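Local coordinates for oligopeptide-binding protein AppA (Bacillus subtilis, PDB 1XOC) that binds oligopeptides outside the cell, here a nonapeptide, as the receptor component of an ABC permease that imports them, at residues S54-T59 with Y82-K87; S121-L126 with N150-S155. One frame throughout, in Å; residues are numbered along the deposited sequence.

Interaction 1 (S54-T59 with Y82-K87)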
loop_
_atom_site.group_PDB
_atom_site.type_symbol
_atom_site.label_atom_id
_atom_site.label_comp_id
_atom_site.label_asym_id
_atom_site.label_seq_id
_atom_site.Cartn_x
_atom_site.Cartn_y
_atom_site.Cartn_z
ATOM N N SER A 54 -14.334 11.034 4.217
ATOM C CA SER A 54 -15.304 10.150 3.610
ATOM C C SER A 54 -14.965 9.940 2.122
ATOM O O SER A 54 -14.280 10.755 1.492
ATOM C CB SER A 54 -16.702 10.719 3.730
ATOM O OG SER A 54 -17.075 10.928 5.079
ATOM N N PHE A 55 -15.572 8.867 1.596
ATOM C CA PHE A 55 -15.328 8.338 0.256
ATOM C C PHE A 55 -16.675 7.948 -0.343
ATOM O O PHE A 55 -17.576 7.488 0.359
ATOM C CB PHE A 55 -14.428 7.096 0.358
ATOM C CG PHE A 55 -13.099 7.384 1.092
ATOM C CD1 PHE A 55 -11.893 7.582 0.404
ATOM C CD2 PHE A 55 -13.086 7.430 2.469
ATOM C CE1 PHE A 55 -10.720 7.886 1.130
ATOM C CE2 PHE A 55 -11.891 7.743 3.160
ATOM C CZ PHE A 55 -10.770 7.931 2.495
ATOM N N LEU A 56 -16.800 8.100 -1.655
ATOM C CA LEU A 56 -18.043 7.791 -2.305
ATOM C C LEU A 56 -18.432 6.320 -2.096
ATOM O O LEU A 56 -19.617 5.972 -1.937
ATOM C CB LEU A 56 -17.969 8.114 -3.805
ATOM C CG LEU A 56 -18.002 9.623 -4.070
ATOM C CD1 LEU A 56 -17.717 9.923 -5.550
ATOM C CD2 LEU A 56 -19.276 10.302 -3.574
ATOM N N THR A 57 -17.450 5.425 -2.136
ATOM C CA THR A 57 -17.665 3.989 -1.924
ATOM C C THR A 57 -16.676 3.457 -0.914
ATOM O O THR A 57 -15.720 4.163 -0.543
ATOM C CB THR A 57 -17.490 3.171 -3.205
ATOM O OG1 THR A 57 -16.158 3.407 -3.703
ATOM C CG2 THR A 57 -18.547 3.531 -4.257
ATOM N N LYS A 58 -16.829 2.216 -0.512
ATOM C CA LYS A 58 -15.977 1.549 0.456
ATOM C C LYS A 58 -15.955 0.078 0.103
ATOM O O LYS A 58 -17.002 -0.512 -0.168
ATOM C CB LYS A 58 -16.561 1.745 1.859
ATOM C CG LYS A 58 -15.830 1.129 2.990
ATOM C CD LYS A 58 -16.637 1.311 4.304
ATOM C CE LYS A 58 -16.333 2.594 5.033
ATOM N NZ LYS A 58 -17.213 2.763 6.258
ATOM N N THR A 59 -14.776 -0.524 0.083
ATOM C CA THR A 59 -14.643 -1.939 -0.202
ATOM C C THR A 59 -14.635 -2.688 1.120
ATOM O O THR A 59 -13.839 -2.373 2.036
ATOM C CB THR A 59 -13.416 -2.241 -1.089
ATOM O OG1 THR A 59 -13.627 -1.654 -2.382
ATOM C CG2 THR A 59 -13.169 -3.699 -1.249
ATOM N N TYR A 82 -20.462 7.768 -15.154
ATOM C CA TYR A 82 -21.084 7.379 -13.877
ATOM C C TYR A 82 -21.807 8.560 -13.290
ATOM O O TYR A 82 -21.229 9.584 -13.093
ATOM C CB TYR A 82 -20.033 6.876 -12.874
ATOM C CG TYR A 82 -19.391 5.617 -13.330
ATOM C CD1 TYR A 82 -18.343 5.631 -14.250
ATOM C CD2 TYR A 82 -19.883 4.376 -12.930
ATOM C CE1 TYR A 82 -17.774 4.460 -14.719
ATOM C CE2 TYR A 82 -19.300 3.221 -13.369
ATOM C CZ TYR A 82 -18.277 3.242 -14.295
ATOM O OH TYR A 82 -17.775 2.043 -14.723
ATOM N N ASP A 83 -23.104 8.400 -13.046
ATOM C CA ASP A 83 -23.958 9.434 -12.419
ATOM C C ASP A 83 -24.088 9.102 -10.953
ATOM O O ASP A 83 -24.587 8.031 -10.594
ATOM C CB ASP A 83 -25.352 9.400 -13.096
ATOM C CG ASP A 83 -26.275 10.547 -12.668
ATOM O OD1 ASP A 83 -25.798 11.505 -11.993
ATOM O OD2 ASP A 83 -27.465 10.490 -13.056
ATOM N N VAL A 84 -23.599 10.005 -10.097
ATOM C CA VAL A 84 -23.472 9.750 -8.672
ATOM C C VAL A 84 -24.276 10.745 -7.876
ATOM O O VAL A 84 -24.114 11.933 -8.009
ATOM C CB VAL A 84 -22.004 9.857 -8.256
ATOM C CG1 VAL A 84 -21.833 9.757 -6.696
ATOM C CG2 VAL A 84 -21.171 8.811 -8.961
ATOM N N LYS A 85 -25.207 10.236 -7.079
ATOM C CA LYS A 85 -25.968 11.056 -6.154
ATOM C C LYS A 85 -25.347 10.915 -4.774
ATOM O O LYS A 85 -25.042 9.818 -4.344
ATOM C CB LYS A 85 -27.416 10.590 -6.134
ATOM C CG LYS A 85 -28.104 10.833 -7.468
ATOM C CD LYS A 85 -29.559 10.335 -7.524
ATOM C CE LYS A 85 -30.158 10.428 -8.983
ATOM N NZ LYS A 85 -29.314 9.756 -10.082
ATOM N N ILE A 86 -25.190 12.036 -4.085
ATOM C CA ILE A 86 -24.476 12.132 -2.818
ATOM C C ILE A 86 -25.500 12.243 -1.696
ATOM O O ILE A 86 -26.494 12.945 -1.845
ATOM C CB ILE A 86 -23.593 13.416 -2.852
ATOM C CG1 ILE A 86 -22.563 13.342 -4.013
ATOM C CG2 ILE A 86 -22.899 13.665 -1.533
ATOM C CD1 ILE A 86 -21.873 14.656 -4.318
ATOM N N LYS A 87 -25.282 11.533 -0.601
ATOM C CA LYS A 87 -26.128 11.696 0.598
ATOM C C LYS A 87 -26.182 13.154 1.061
ATOM O O LYS A 87 -25.166 13.863 1.040
ATOM C CB LYS A 87 -25.619 10.785 1.726
ATOM C CG LYS A 87 -25.883 9.285 1.471
ATOM C CD LYS A 87 -25.261 8.458 2.561
ATOM C CE LYS A 87 -25.700 7.035 2.592
ATOM N NZ LYS A 87 -24.926 6.158 1.754
#
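Leu-56, just before edge strand 57-59 of an antiparallel five-stranded sheet, meets Val-84 and Ile-86 of strand 81-86. Strand 65-76 separates those two strands, and the backbone of Leu-56 is hydrogen-bonded to its Ser-68 and Ala-70. The nearest CA pair, Leu-56 to Ile-86, is accordingly 7.8 Å apart, and the contact is made by side chains alone. Traced outward, CB of Leu-56 still lies 5.1 Å from Val-84 CG1. CG, placed anti to the carbonyl carbon (chi1 -73°), brings the fork within range. From there CD1 comes to 4.3 Å from Val-84 CG1, while CD2 reaches the same methyl at 4.1 Å and also faces Ile-86 CG1 at 4.5 Å. Val-84 offers CG1 because this methyl is anti to its backbone N (chi1 173°). Helix 100-108 covers the patch, with Val-103 on both Leu-56 and Ile-86 and Tyr-107 on Leu-56; Leu-153 of helix 147-155 adds to the apolar layer. Lys-85 starts out on the face turned away from 54-59; its NZ forms salt bridges with Glu-136 and with Asp-83 OD2, the latter at 3.6 Å.

Interaction 2 (S121-L126 with N150-S155)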
loop_
_atom_site.group_PDB
_atom_site.type_symbol
_atom_site.label_atom_id
_atom_site.label_comp_id
_atom_site.label_asym_id
_atom_site.label_seq_id
_atom_site.Cartn_x
_atom_site.Cartn_y
_atom_site.Cartn_z
ATOM N N SER A 121 -2.366 7.764 -12.115
ATOM C CA SER A 121 -2.886 6.498 -12.677
ATOM C C SER A 121 -4.349 6.259 -12.319
ATOM O O SER A 121 -5.132 5.751 -13.122
ATOM C CB SER A 121 -2.072 5.308 -12.146
ATOM O OG SER A 121 -2.108 4.242 -13.095
ATOM N N THR A 122 -4.710 6.642 -11.112
ATOM C CA THR A 122 -6.045 6.448 -10.607
ATOM C C THR A 122 -7.109 7.274 -11.335
ATOM O O THR A 122 -8.309 6.914 -11.333
ATOM C CB THR A 122 -6.033 6.762 -9.108
ATOM O OG1 THR A 122 -5.033 5.931 -8.471
ATOM C CG2 THR A 122 -7.406 6.506 -8.475
ATOM N N TYR A 123 -6.696 8.387 -11.952
ATOM C CA TYR A 123 -7.612 9.372 -12.540
ATOM C C TYR A 123 -7.433 9.549 -14.033
ATOM O O TYR A 123 -8.218 10.263 -14.660
ATOM C CB TYR A 123 -7.520 10.749 -11.818
ATOM C CG TYR A 123 -7.634 10.600 -10.315
ATOM C CD1 TYR A 123 -6.490 10.484 -9.530
ATOM C CD2 TYR A 123 -8.895 10.429 -9.682
ATOM C CE1 TYR A 123 -6.562 10.295 -8.170
ATOM C CE2 TYR A 123 -8.969 10.215 -8.298
ATOM C CZ TYR A 123 -7.786 10.159 -7.552
ATOM O OH TYR A 123 -7.857 9.916 -6.185
ATOM N N GLU A 124 -6.427 8.913 -14.624
ATOM C CA GLU A 124 -6.139 9.219 -16.027
ATOM C C GLU A 124 -7.210 8.781 -17.036
ATOM O O GLU A 124 -7.198 9.218 -18.192
ATOM C CB GLU A 124 -4.773 8.727 -16.448
ATOM C CG GLU A 124 -4.523 7.299 -16.276
ATOM C CD GLU A 124 -3.164 6.917 -16.859
ATOM O OE1 GLU A 124 -2.438 7.848 -17.277
ATOM O OE2 GLU A 124 -2.825 5.721 -16.927
ATOM N N MET A 125 -8.103 7.908 -16.608
ATOM C CA MET A 125 -9.226 7.540 -17.450
ATOM C C MET A 125 -10.310 8.625 -17.487
ATOM O O MET A 125 -11.176 8.548 -18.341
ATOM C CB MET A 125 -9.839 6.202 -17.019
ATOM C CG MET A 125 -10.729 6.247 -15.782
ATOM S SD MET A 125 -9.797 6.606 -14.274
ATOM C CE MET A 125 -8.962 5.079 -14.007
ATOM N N LEU A 126 -10.268 9.607 -16.585
ATOM C CA LEU A 126 -11.306 10.638 -16.526
ATOM C C LEU A 126 -11.105 11.719 -17.556
ATOM O O LEU A 126 -10.006 12.262 -17.710
ATOM C CB LEU A 126 -11.358 11.314 -15.148
ATOM C CG LEU A 126 -12.014 10.532 -14.053
ATOM C CD1 LEU A 126 -11.922 11.316 -12.736
ATOM C CD2 LEU A 126 -13.489 10.231 -14.423
ATOM N N ASN A 150 -13.849 0.766 -9.310
ATOM C CA ASN A 150 -13.443 -0.226 -8.310
ATOM C C ASN A 150 -12.319 0.262 -7.435
ATOM O O ASN A 150 -12.070 -0.303 -6.379
ATOM C CB ASN A 150 -13.081 -1.568 -8.960
ATOM C CG ASN A 150 -14.271 -2.249 -9.575
ATOM O OD1 ASN A 150 -15.076 -2.862 -8.868
ATOM N ND2 ASN A 150 -14.400 -2.153 -10.897
ATOM N N ASN A 151 -11.652 1.308 -7.878
ATOM C CA ASN A 151 -10.523 1.859 -7.095
ATOM C C ASN A 151 -10.593 3.367 -6.832
ATOM O O ASN A 151 -10.365 3.810 -5.710
ATOM C CB ASN A 151 -9.183 1.476 -7.734
ATOM C CG ASN A 151 -8.788 0.039 -7.481
ATOM O OD1 ASN A 151 -9.119 -0.552 -6.444
ATOM N ND2 ASN A 151 -8.055 -0.550 -8.444
ATOM N N ALA A 152 -10.922 4.169 -7.841
ATOM C CA ALA A 152 -10.928 5.614 -7.665
ATOM C C ALA A 152 -11.974 6.033 -6.658
ATOM O O ALA A 152 -11.722 6.875 -5.787
ATOM C CB ALA A 152 -11.125 6.386 -8.984
ATOM N N LEU A 153 -13.173 5.460 -6.765
ATOM C CA LEU A 153 -14.292 5.852 -5.893
ATOM C C LEU A 153 -14.053 5.573 -4.409
ATOM O O LEU A 153 -14.589 6.303 -3.552
ATOM C CB LEU A 153 -15.615 5.182 -6.362
ATOM C CG LEU A 153 -16.074 5.712 -7.697
ATOM C CD1 LEU A 153 -17.318 4.931 -8.126
ATOM C CD2 LEU A 153 -16.370 7.160 -7.704
ATOM N N ASP A 154 -13.327 4.515 -4.082
ATOM C CA ASP A 154 -13.137 4.199 -2.664
ATOM C C ASP A 154 -11.810 4.743 -2.159
ATOM O O ASP A 154 -11.578 4.699 -0.962
ATOM C CB ASP A 154 -13.274 2.731 -2.312
ATOM C CG ASP A 154 -12.353 1.857 -3.050
ATOM O OD1 ASP A 154 -12.361 0.627 -2.754
ATOM O OD2 ASP A 154 -11.654 2.321 -3.967
ATOM N N SER A 155 -10.966 5.215 -3.068
ATOM C CA SER A 155 -9.615 5.730 -2.705
ATOM C C SER A 155 -9.521 7.223 -2.567
ATOM O O SER A 155 -8.530 7.738 -1.999
ATOM C CB SER A 155 -8.618 5.292 -3.761
ATOM O OG SER A 155 -8.586 3.885 -3.840
#
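At the peptide-binding site, Thr-122, in the loop before strand 126-133, packs against Ala-152 in the last turns of helix 147-155. Their CA atoms are 5.8 Å apart, and a backbone atom joins in: Ala-152 CB lies 3.7 Å from Thr-122 O and 3.8 Å from Thr-122 CG2, which is also 3.7 Å from Ala-152 CA. That methyl is anti to the backbone N, and it rests over one face of the Tyr-123 ring, 3.8 Å above the plane and offset toward the rim. The ring itself reaches Ala-152 obliquely, CE2 to CB at 4.4 Å. Tyr-123 begins a type I beta turn, closed by Leu-126 N to Tyr-123 O, while its hydroxyl is hydrogen-bonded to Thr-156 OG1 just beyond the helix. In this family 5 solute-binding protein, the helix carries ligand-binding polar groups: Asn-151 OD1 and Asp-154 OD1 are hydrogen-bonded to the peptide backbone, and Ser-155 OG weakly so; Thr-122 OG1 makes a weak hydrogen bond to an acidic peptide side chain. A wider pi-type turn at 150-152 precedes Ser-155, whose OG donates to Asn-151 O at 2.6 Å, tilted 30° from the carbonyl plane.

In the fold
Both contacts are buried, but the centre of interaction 1 lies about 22 Å from the chain's centre, against about 15 Å for interaction 2. Interaction 1 is purely apolar and joins the residue leading into strand 57-59 to strand 81-86, past strand 65-76. Interaction 2 pairs a loop with a helix, brings in a backbone carbonyl, and borders the bound peptide. The centres of interactions 1 and 2 are about 12 Å apart. Their junction mixes packing of Leu-56 on Leu-153 with a polar link, Thr-59 OG1 to Asp-154 OD1 at 2.6 Å; Thr-59 itself packs on the peptide backbone, to which Asp-154 OD1 is hydrogen-bonded. Tyr-107 of helix 100-108 touches Leu-56 and Tyr-123, reaching both contacts.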